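Local coordinates for packaging enzyme P4 (Pseudomonas phage phi13, PDB 4BLP), which hydrolyses nucleoside triphosphates as a hexameric RecA-type helicase of a double-stranded RNA phage, probably to drive genomic RNA into the viral procapsid, at the interface of chains A and B. Coordinates in Å, arbitrary orientation; residue numbers count along the deposited sequence, not the author numbering. Chains: chain A/B, Packaging enzyme P4.

The three contacts mainly follow one loop segment of chain B, residues 124-133, along the neighbouring subunit of the deposited hexamer; B:Ala237 joins in contact 1 and B:Gly296 in contact 3. Centres of C-alpha atoms lie about 9 Å apart between contact 1 and contact 2, about 10 Å between contact 2 and contact 3, and about 19 Å between contact 1 and contact 3, so contact 2 sits in the middle. A:Trp174 belongs to contacts 1 and 2, B:Ala131 to contacts 2 and 3. Cross-chain hydrogen bonds occur in contact 1, whereas contacts 2 and 3 rest on van der Waals packing. The chains offer each other different surfaces, as expected of ring neighbours.

Contact 1: the interface of chains A and B. Residues chain A 174-175, 191, 217; chain B 124-127, 237.
The side chains of A:Trp174 and B:Leu124 cross obliquely: ring atom CZ2 of the indole lies 3.8 Å from B:Leu124 CB, and CH2 of the six-membered ring points toward CD1 of the leucine. CG of A:Trp174 is anti to the backbone N (chi1 -178°), which carries the indole toward the B segment with its NE1 edge turned to A:Ala191. A:Asn217 CB covers one indole face, 3.6 Å above the plane and offset toward the rim. From there the carboxamide reaches B:Leu124, whose carbonyl O accepts from A:Asn217 ND2 at 3.0 Å; the acceptor lies nearly in the amide plane, but the donor stands well above the carbonyl plane, 69° out of it. The backbone carbonyl of A:Ala191 is gripped by two donors arriving from opposite faces of its plane. A:Trp174 NE1 donates to A:Ala191 O at 2.9 Å with that oxygen at the indole edge, while B:Ser126 N crosses the interface to A:Ala191 O at 2.8 Å and 157° at the hydrogen. The tryptophan thus touches chain B with its six-membered ring and, through NE1, may also fix the carbonyl that accepts from B:Ser126 N. Alongside, A:Ala191 CB touches B:Leu125 CD1. Waters extend the polar contact: one links A:Asn217 ND2 to B:Leu125 O, and another joins A:Gly175 N, at 2.7 Å, to the carbonyl O of B:Val127, 2.9 Å from the water.

Contact 2: the interface of chains A and B. Residues chain A 173-174, 176, 178, 182, 189-190; chain B 128-131.
B:Pro129 packs its pyrrolidine ring against A:Arg173, A:Glu176, A:Asp182 and A:Ala189, at a subunit junction of this P4 NTPase, a viral RecA-like helicase. Followed round the ring, B:Pro129 CB meets the carboxylate of A:Asp182, 3.6 Å from OD2, and also the carbonyl O of A:Glu176. The next atom, CG, lies 3.4 Å from A:Glu176 O and packs against the aliphatic CB of A:Arg173 at 3.9 Å. CD closes the ring beside the backbone, 3.4 Å from A:Arg173 O, with the methyl CB of A:Ala189 at 3.7 Å. An internal salt bridge on the A side probably stiffens this surface. A:Arg173 bends at chi2 and chi3 (-89° and -66°), bringing its guanidinium side-on to A:Asp182: NE donates to OD1 at 2.7 Å and NH2 to OD2 at 2.8 Å. Both oxygens are met on their syn sides and lie close to the guanidinium plane, an arrangement that fixes the rotation of the carboxylate against which the proline rests. A:Ala189 CB also touches B:Arg128 CB at 3.7 Å, although this arginine is poorly ordered. Farther along the segment, A:Asp182 CB faces B:Val130 CA.

Contact 3: the interface of chains A and B. Residues chain A 179-180, 183; chain B 131-133, 296.
The 3-10 helix 180-183 of chain A packs with A:Thr180 and A:Met183 against the B loop 131-133 and the loop residue B:Gly296. A:Met183 reaches across the B backbone and hides 71 Å² of its surface there. Its CG is anti to the carbonyl carbon (chi1 -66°) and the chain continues straight through chi2 (178°), projecting the thioether away from the helix toward chain B. The terminal bend at chi3 (68°) then turns the methyl CE toward B:Leu133. The two side chains cross at about a right angle: A:Met183 SD lies 3.6 Å from B:Leu133 CG, and CE lies 3.7 Å from that same branching carbon and 3.8 Å from CB. The sulfur also rests over the backbone of B:Ser132, with SD to CA at 3.7 Å, so the methionine spans successive residues of the segment. At the opposite end of the helix, the methyl CG2 of A:Thr180 points at B:Gly296, 3.4 Å from its carbonyl O and 4.0 Å from its CA. No polar pair of N and O spans the two sides at hydrogen-bonding distance, so shape and dispersion, rather than hydrogen bonds, carry the contact. In chain A the short helix lies in sequence between strands 170-173 and 187-189; in chain B, B:Gly296 falls in the turn between strands 290-295 and 298-302.

Contact 1: the interface of chains A and B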
ATOM      1  N   TRP A 174      -7.509   0.192 -30.060  1.00  9.39           N
ATOM      2  CA  TRP A 174      -6.589   0.215 -28.936  1.00  8.74           C
ATOM      3  C   TRP A 174      -7.096  -0.684 -27.816  1.00 11.61           C
ATOM      4  O   TRP A 174      -8.250  -0.530 -27.411  1.00 10.83           O
ATOM      5  CB  TRP A 174      -6.473   1.688 -28.410  1.00  9.53           C
ATOM      6  CG  TRP A 174      -5.502   1.865 -27.254  1.00  9.78           C
ATOM      7  CD1 TRP A 174      -4.288   1.267 -27.110  1.00 11.53           C
ATOM      8  CD2 TRP A 174      -5.673   2.702 -26.107  1.00  9.08           C
ATOM      9  NE1 TRP A 174      -3.704   1.651 -25.920  1.00 10.47           N
ATOM     10  CE2 TRP A 174      -4.535   2.518 -25.275  1.00 10.71           C
ATOM     11  CE3 TRP A 174      -6.706   3.529 -25.650  1.00  9.73           C
ATOM     12  CZ2 TRP A 174      -4.363   3.191 -24.054  1.00 10.54           C
ATOM     13  CZ3 TRP A 174      -6.547   4.181 -24.406  1.00 10.87           C
ATOM     14  CH2 TRP A 174      -5.377   4.020 -23.637  1.00 11.80           C
ATOM     15  N   GLY A 175      -6.243  -1.562 -27.307  1.00  8.16           N
ATOM     16  CA  GLY A 175      -6.561  -2.348 -26.112  1.00  8.07           C
ATOM     17  C   GLY A 175      -7.669  -3.381 -26.253  1.00 10.83           C
ATOM     18  O   GLY A 175      -8.191  -3.868 -25.235  1.00 12.27           O
ATOM     19  N   ALA A 191      -0.748   1.142 -29.870  1.00 11.65           N
ATOM     20  CA  ALA A 191      -0.355   0.342 -28.716  1.00 11.63           C
ATOM     21  C   ALA A 191      -0.547   1.054 -27.368  1.00 12.74           C
ATOM     22  O   ALA A 191      -1.136   0.459 -26.476  1.00 11.85           O
ATOM     23  CB  ALA A 191       1.108  -0.080 -28.862  1.00 13.92           C
ATOM     24  N   ASN A 217      -8.209   0.277 -21.902  1.00 10.94           N
ATOM     25  CA  ASN A 217      -6.977   0.406 -21.116  1.00 11.42           C
ATOM     26  C   ASN A 217      -6.976   1.603 -20.171  1.00 12.24           C
ATOM     27  O   ASN A 217      -6.221   1.604 -19.193  1.00 11.43           O
ATOM     28  CB  ASN A 217      -5.757   0.475 -22.024  1.00 14.14           C
ATOM     29  CG  ASN A 217      -5.033  -0.830 -22.051  1.00 29.92           C
ATOM     30  OD1 ASN A 217      -5.573  -1.890 -21.660  1.00 26.72           O
ATOM     31  ND2 ASN A 217      -3.753  -0.761 -22.341  1.00 28.80           N
TER
ATOM     32  N   LEU B 124       0.014   2.861 -20.218  1.00  9.19           N
ATOM     33  CA  LEU B 124      -1.173   2.087 -20.618  1.00  8.37           C
ATOM     34  C   LEU B 124      -0.878   1.314 -21.915  1.00 12.27           C
ATOM     35  O   LEU B 124      -1.676   1.302 -22.841  1.00 11.57           O
ATOM     36  CB  LEU B 124      -2.398   3.016 -20.785  1.00  8.18           C
ATOM     37  CG  LEU B 124      -2.726   3.945 -19.605  1.00 10.89           C
ATOM     38  CD1 LEU B 124      -4.032   4.664 -19.848  1.00 10.93           C
ATOM     39  CD2 LEU B 124      -2.743   3.182 -18.245  1.00 12.83           C
ATOM     40  N   LEU B 125       0.273   0.657 -21.943  1.00  8.51           N
ATOM     41  CA  LEU B 125       0.732  -0.052 -23.121  1.00  9.04           C
ATOM     42  C   LEU B 125      -0.044  -1.356 -23.321  1.00 11.16           C
ATOM     43  O   LEU B 125      -0.003  -2.267 -22.471  1.00 10.90           O
ATOM     44  CB  LEU B 125       2.232  -0.368 -22.976  1.00  8.07           C
ATOM     45  CG  LEU B 125       2.874  -1.134 -24.136  1.00 10.80           C
ATOM     46  CD1 LEU B 125       2.783  -0.315 -25.455  1.00  9.87           C
ATOM     47  CD2 LEU B 125       4.325  -1.401 -23.791  1.00 14.31           C
ATOM     48  N   SER B 126      -0.725  -1.409 -24.422  1.00  7.86           N
ATOM     49  CA  SER B 126      -1.374  -2.635 -24.903  1.00  9.69           C
ATOM     50  C   SER B 126      -0.583  -3.106 -26.134  1.00 13.06           C
ATOM     51  O   SER B 126       0.582  -2.698 -26.329  1.00 12.54           O
ATOM     52  CB  SER B 126      -2.863  -2.399 -25.206  1.00 13.12           C
ATOM     53  OG  SER B 126      -3.498  -3.640 -25.544  1.00 14.30           O
ATOM     54  N   VAL B 127      -1.183  -3.987 -26.960  1.00  9.39           N
ATOM     55  CA  VAL B 127      -0.541  -4.501 -28.174  1.00  8.09           C
ATOM     56  C   VAL B 127      -1.479  -4.197 -29.322  1.00 12.55           C
ATOM     57  O   VAL B 127      -2.676  -4.401 -29.172  1.00 12.02           O
ATOM     58  CB  VAL B 127      -0.211  -6.014 -28.089  1.00 12.28           C
ATOM     59  CG1 VAL B 127       0.351  -6.544 -29.423  1.00 12.44           C
ATOM     60  CG2 VAL B 127       0.766  -6.281 -26.924  1.00 11.49           C
ATOM     61  N   ALA B 237      -6.452  -7.131 -19.262  1.00  8.78           N
ATOM     62  CA  ALA B 237      -5.500  -6.403 -20.122  1.00  8.82           C
ATOM     63  C   ALA B 237      -4.352  -7.359 -20.528  1.00  9.12           C
ATOM     64  O   ALA B 237      -3.896  -7.311 -21.688  1.00  7.74           O
ATOM     65  CB  ALA B 237      -4.954  -5.181 -19.353  1.00  9.03           C
TER
HETATM   66  O   HOH W   1      -3.772  -1.883 -28.398  1.00  9.75           O
HETATM   67  O   HOH W   2      -2.184  -3.356 -21.257  1.00 19.51           O

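Contact 2: the interface of chains A and B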
ATOM      1  N   ARG A 173      -7.900   1.559 -33.168  1.00 11.90           N
ATOM      2  CA  ARG A 173      -8.113   0.327 -32.426  1.00 11.46           C
ATOM      3  C   ARG A 173      -7.052   0.215 -31.339  1.00 14.59           C
ATOM      4  O   ARG A 173      -5.851   0.211 -31.625  1.00 11.75           O
ATOM      5  CB  ARG A 173      -8.115  -0.866 -33.407  1.00 11.39           C
ATOM      6  CG  ARG A 173      -9.424  -0.850 -34.271  1.00 15.17           C
ATOM      7  CD  ARG A 173     -10.544  -1.621 -33.570  1.00 14.85           C
ATOM      8  NE  ARG A 173     -10.184  -3.039 -33.505  1.00 15.76           N
ATOM      9  CZ  ARG A 173     -10.659  -3.944 -32.650  1.00 22.74           C
ATOM     10  NH1 ARG A 173     -11.626  -3.627 -31.805  1.00 20.85           N
ATOM     11  NH2 ARG A 173     -10.216  -5.186 -32.683  1.00 17.36           N
ATOM     12  N   TRP A 174      -7.509   0.192 -30.060  1.00  9.39           N
ATOM     13  CA  TRP A 174      -6.589   0.215 -28.936  1.00  8.74           C
ATOM     14  C   TRP A 174      -7.096  -0.684 -27.816  1.00 11.61           C
ATOM     15  O   TRP A 174      -8.250  -0.530 -27.411  1.00 10.83           O
ATOM     16  CB  TRP A 174      -6.473   1.688 -28.410  1.00  9.53           C
ATOM     17  CG  TRP A 174      -5.502   1.865 -27.254  1.00  9.78           C
ATOM     18  CD1 TRP A 174      -4.288   1.267 -27.110  1.00 11.53           C
ATOM     19  CD2 TRP A 174      -5.673   2.702 -26.107  1.00  9.08           C
ATOM     20  NE1 TRP A 174      -3.704   1.651 -25.920  1.00 10.47           N
ATOM     21  CE2 TRP A 174      -4.535   2.518 -25.275  1.00 10.71           C
ATOM     22  CE3 TRP A 174      -6.706   3.529 -25.650  1.00  9.73           C
ATOM     23  CZ2 TRP A 174      -4.363   3.191 -24.054  1.00 10.54           C
ATOM     24  CZ3 TRP A 174      -6.547   4.181 -24.406  1.00 10.87           C
ATOM     25  CH2 TRP A 174      -5.377   4.020 -23.637  1.00 11.80           C
ATOM     26  N   GLU A 176      -8.002  -3.734 -27.473  1.00  9.85           N
ATOM     27  CA  GLU A 176      -9.045  -4.719 -27.815  1.00 10.64           C
ATOM     28  C   GLU A 176      -8.452  -5.933 -28.519  1.00 10.90           C
ATOM     29  O   GLU A 176      -7.436  -5.791 -29.212  1.00 12.69           O
ATOM     30  CB  GLU A 176     -10.054  -4.053 -28.754  1.00 12.39           C
ATOM     31  CG  GLU A 176     -10.837  -2.948 -28.062  1.00 15.30           C
ATOM     32  CD  GLU A 176     -11.920  -3.422 -27.114  1.00 26.66           C
ATOM     33  OE1 GLU A 176     -12.216  -4.636 -27.073  1.00 28.13           O
ATOM     34  OE2 GLU A 176     -12.428  -2.585 -26.346  1.00 27.57           O
ATOM     35  N   GLY A 178      -7.735  -8.586 -31.427  1.00 12.86           N
ATOM     36  CA  GLY A 178      -7.756  -8.559 -32.889  1.00 14.08           C
ATOM     37  C   GLY A 178      -9.029  -9.178 -33.431  1.00 20.18           C
ATOM     38  O   GLY A 178      -9.484 -10.204 -32.925  1.00 20.65           O
ATOM     39  N   ASP A 182     -10.048  -5.360 -38.030  1.00 20.79           N
ATOM     40  CA  ASP A 182      -8.685  -4.834 -38.074  1.00 19.12           C
ATOM     41  C   ASP A 182      -8.037  -4.965 -39.452  1.00 27.33           C
ATOM     42  O   ASP A 182      -7.086  -4.237 -39.726  1.00 28.93           O
ATOM     43  CB  ASP A 182      -7.823  -5.494 -36.992  1.00 17.22           C
ATOM     44  CG  ASP A 182      -8.282  -5.058 -35.615  1.00 17.70           C
ATOM     45  OD1 ASP A 182      -8.407  -3.802 -35.378  1.00 17.62           O
ATOM     46  OD2 ASP A 182      -8.559  -5.932 -34.781  1.00 19.64           O
ATOM     47  N   ALA A 189      -4.335   0.605 -35.975  1.00 13.38           N
ATOM     48  CA  ALA A 189      -4.031   0.004 -34.661  1.00 12.01           C
ATOM     49  C   ALA A 189      -2.977   0.796 -33.939  1.00 15.28           C
ATOM     50  O   ALA A 189      -2.014   1.267 -34.561  1.00 15.74           O
ATOM     51  CB  ALA A 189      -3.541  -1.435 -34.870  1.00 13.14           C
ATOM     52  N   VAL A 190      -3.144   0.956 -32.612  1.00 10.12           N
ATOM     53  CA  VAL A 190      -2.167   1.686 -31.776  1.00  9.96           C
ATOM     54  C   VAL A 190      -1.874   0.857 -30.532  1.00 13.77           C
ATOM     55  O   VAL A 190      -2.671  -0.014 -30.161  1.00 11.07           O
ATOM     56  CB  VAL A 190      -2.618   3.123 -31.427  1.00 11.48           C
ATOM     57  CG1 VAL A 190      -2.793   3.982 -32.726  1.00 10.89           C
ATOM     58  CG2 VAL A 190      -3.907   3.091 -30.592  1.00 11.34           C
TER
ATOM     59  N   ARG B 128      -0.940  -3.681 -30.434  1.00 10.93           N
ATOM     60  CA  ARG B 128      -1.741  -3.301 -31.604  1.00 11.01           C
ATOM     61  C   ARG B 128      -2.707  -4.425 -32.014  1.00 16.30           C
ATOM     62  O   ARG B 128      -2.240  -5.535 -32.267  1.00 17.22           O
ATOM     63  CB  ARG B 128      -0.841  -2.974 -32.807  1.00 12.43           C
ATOM     64  CG  ARG B 128      -0.048  -1.692 -32.600  1.00 15.47           C
ATOM     65  CD  ARG B 128       0.736  -1.385 -33.870  1.00 26.41           C
ATOM     66  NE  ARG B 128       1.376  -0.079 -33.747  1.00 45.45           N
ATOM     67  CZ  ARG B 128       2.342   0.362 -34.545  1.00 71.51           C
ATOM     68  NH1 ARG B 128       2.786  -0.394 -35.546  1.00 61.67           N
ATOM     69  NH2 ARG B 128       2.885   1.555 -34.341  1.00 56.71           N
ATOM     70  N   PRO B 129      -4.029  -4.180 -32.090  1.00 14.18           N
ATOM     71  CA  PRO B 129      -4.948  -5.250 -32.540  1.00 14.20           C
ATOM     72  C   PRO B 129      -4.784  -5.497 -34.040  1.00 17.69           C
ATOM     73  O   PRO B 129      -4.747  -4.552 -34.867  1.00 16.13           O
ATOM     74  CB  PRO B 129      -6.347  -4.697 -32.221  1.00 15.34           C
ATOM     75  CG  PRO B 129      -6.117  -3.512 -31.318  1.00 18.97           C
ATOM     76  CD  PRO B 129      -4.769  -2.966 -31.709  1.00 15.72           C
ATOM     77  N   VAL B 130      -4.658  -6.777 -34.418  1.00 16.18           N
ATOM     78  CA  VAL B 130      -4.481  -7.167 -35.828  1.00 16.89           C
ATOM     79  C   VAL B 130      -5.226  -8.466 -36.081  1.00 20.19           C
ATOM     80  O   VAL B 130      -5.388  -9.274 -35.170  1.00 18.03           O
ATOM     81  CB  VAL B 130      -2.990  -7.317 -36.294  1.00 24.77           C
ATOM     82  CG1 VAL B 130      -2.174  -6.033 -36.133  1.00 26.62           C
ATOM     83  CG2 VAL B 130      -2.289  -8.465 -35.590  1.00 24.72           C
ATOM     84  N   ALA B 131      -5.650  -8.685 -37.320  1.00 21.58           N
ATOM     85  CA  ALA B 131      -6.268  -9.959 -37.725  1.00 24.18           C
ATOM     86  C   ALA B 131      -6.165 -10.062 -39.200  1.00 32.91           C
ATOM     87  O   ALA B 131      -6.106  -9.042 -39.879  1.00 31.57           O
ATOM     88  CB  ALA B 131      -7.719 -10.045 -37.284  1.00 25.65           C
TER

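Contact 3: the interface of chains A and B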
ATOM      1  N   GLU A 179      -9.625  -8.521 -34.454  1.00 18.75           N
ATOM      2  CA  GLU A 179     -10.868  -8.989 -35.048  0.58 20.48           C
ATOM      3  C   GLU A 179     -10.834  -8.718 -36.558  1.00 24.06           C
ATOM      4  O   GLU A 179      -9.937  -8.008 -37.015  1.00 22.00           O
ATOM      5  CB  GLU A 179     -12.039  -8.254 -34.371  0.58 22.02           C
ATOM      6  CG  GLU A 179     -13.279  -9.110 -34.222  0.58 34.82           C
ATOM      7  CD  GLU A 179     -14.209  -8.699 -33.098  0.58 52.38           C
ATOM      8  OE1 GLU A 179     -14.090  -7.558 -32.596  0.58 42.66           O
ATOM      9  OE2 GLU A 179     -15.058  -9.533 -32.714  0.58 53.01           O
ATOM     10  N   THR A 180     -11.766  -9.334 -37.341  1.00 23.98           N
ATOM     11  CA  THR A 180     -11.809  -9.152 -38.805  0.63 25.12           C
ATOM     12  C   THR A 180     -11.788  -7.660 -39.158  1.00 29.94           C
ATOM     13  O   THR A 180     -11.138  -7.256 -40.120  1.00 30.07           O
ATOM     14  CB  THR A 180     -13.033  -9.856 -39.418  0.63 29.79           C
ATOM     15  OG1 THR A 180     -14.208  -9.420 -38.726  0.63 22.28           O
ATOM     16  CG2 THR A 180     -12.918 -11.389 -39.356  0.63 30.45           C
ATOM     17  N   MET A 183      -8.594  -5.784 -40.331  1.00 28.46           N
ATOM     18  CA  MET A 183      -8.079  -5.909 -41.705  1.00 31.03           C
ATOM     19  C   MET A 183      -8.411  -4.680 -42.564  1.00 34.95           C
ATOM     20  O   MET A 183      -7.748  -4.452 -43.595  1.00 35.13           O
ATOM     21  CB  MET A 183      -8.680  -7.152 -42.392  1.00 35.09           C
ATOM     22  CG  MET A 183      -8.248  -8.447 -41.769  1.00 39.66           C
ATOM     23  SD  MET A 183      -8.989  -9.904 -42.548  0.50 45.26           S
ATOM     24  CE  MET A 183      -8.188  -9.861 -44.187  1.00 42.46           C
TER
ATOM     25  N   ALA B 131      -5.650  -8.685 -37.320  1.00 21.58           N
ATOM     26  CA  ALA B 131      -6.268  -9.959 -37.725  1.00 24.18           C
ATOM     27  C   ALA B 131      -6.165 -10.062 -39.200  1.00 32.91           C
ATOM     28  O   ALA B 131      -6.106  -9.042 -39.879  1.00 31.57           O
ATOM     29  CB  ALA B 131      -7.719 -10.045 -37.284  1.00 25.65           C
ATOM     30  N   SER B 132      -6.113 -11.289 -39.713  1.00 32.47           N
ATOM     31  CA  SER B 132      -6.017 -11.523 -41.154  1.00 33.28           C
ATOM     32  C   SER B 132      -6.750 -12.791 -41.521  1.00 36.43           C
ATOM     33  O   SER B 132      -6.671 -13.791 -40.801  1.00 33.81           O
ATOM     34  CB  SER B 132      -4.558 -11.616 -41.581  1.00 38.64           C
ATOM     35  OG  SER B 132      -4.424 -11.953 -42.955  1.00 52.36           O
ATOM     36  N   LEU B 133      -7.459 -12.752 -42.662  1.00 35.92           N
ATOM     37  CA  LEU B 133      -8.132 -13.942 -43.182  1.00 36.10           C
ATOM     38  C   LEU B 133      -7.091 -14.970 -43.644  1.00 36.20           C
ATOM     39  O   LEU B 133      -7.425 -16.138 -43.817  1.00 35.11           O
ATOM     40  CB  LEU B 133      -9.045 -13.554 -44.356  1.00 38.50           C
ATOM     41  CG  LEU B 133     -10.361 -12.882 -44.062  1.00 44.18           C
ATOM     42  CD1 LEU B 133     -11.077 -12.513 -45.364  1.00 45.57           C
ATOM     43  CD2 LEU B 133     -11.232 -13.765 -43.241  1.00 46.85           C
ATOM     44  N   GLY B 296     -12.629 -16.073 -38.918  1.00 21.10           N
ATOM     45  CA  GLY B 296     -12.459 -15.303 -40.154  1.00 23.00           C
ATOM     46  C   GLY B 296     -13.779 -14.883 -40.781  1.00 30.05           C
ATOM     47  O   GLY B 296     -13.822 -13.905 -41.532  1.00 32.64           O
TER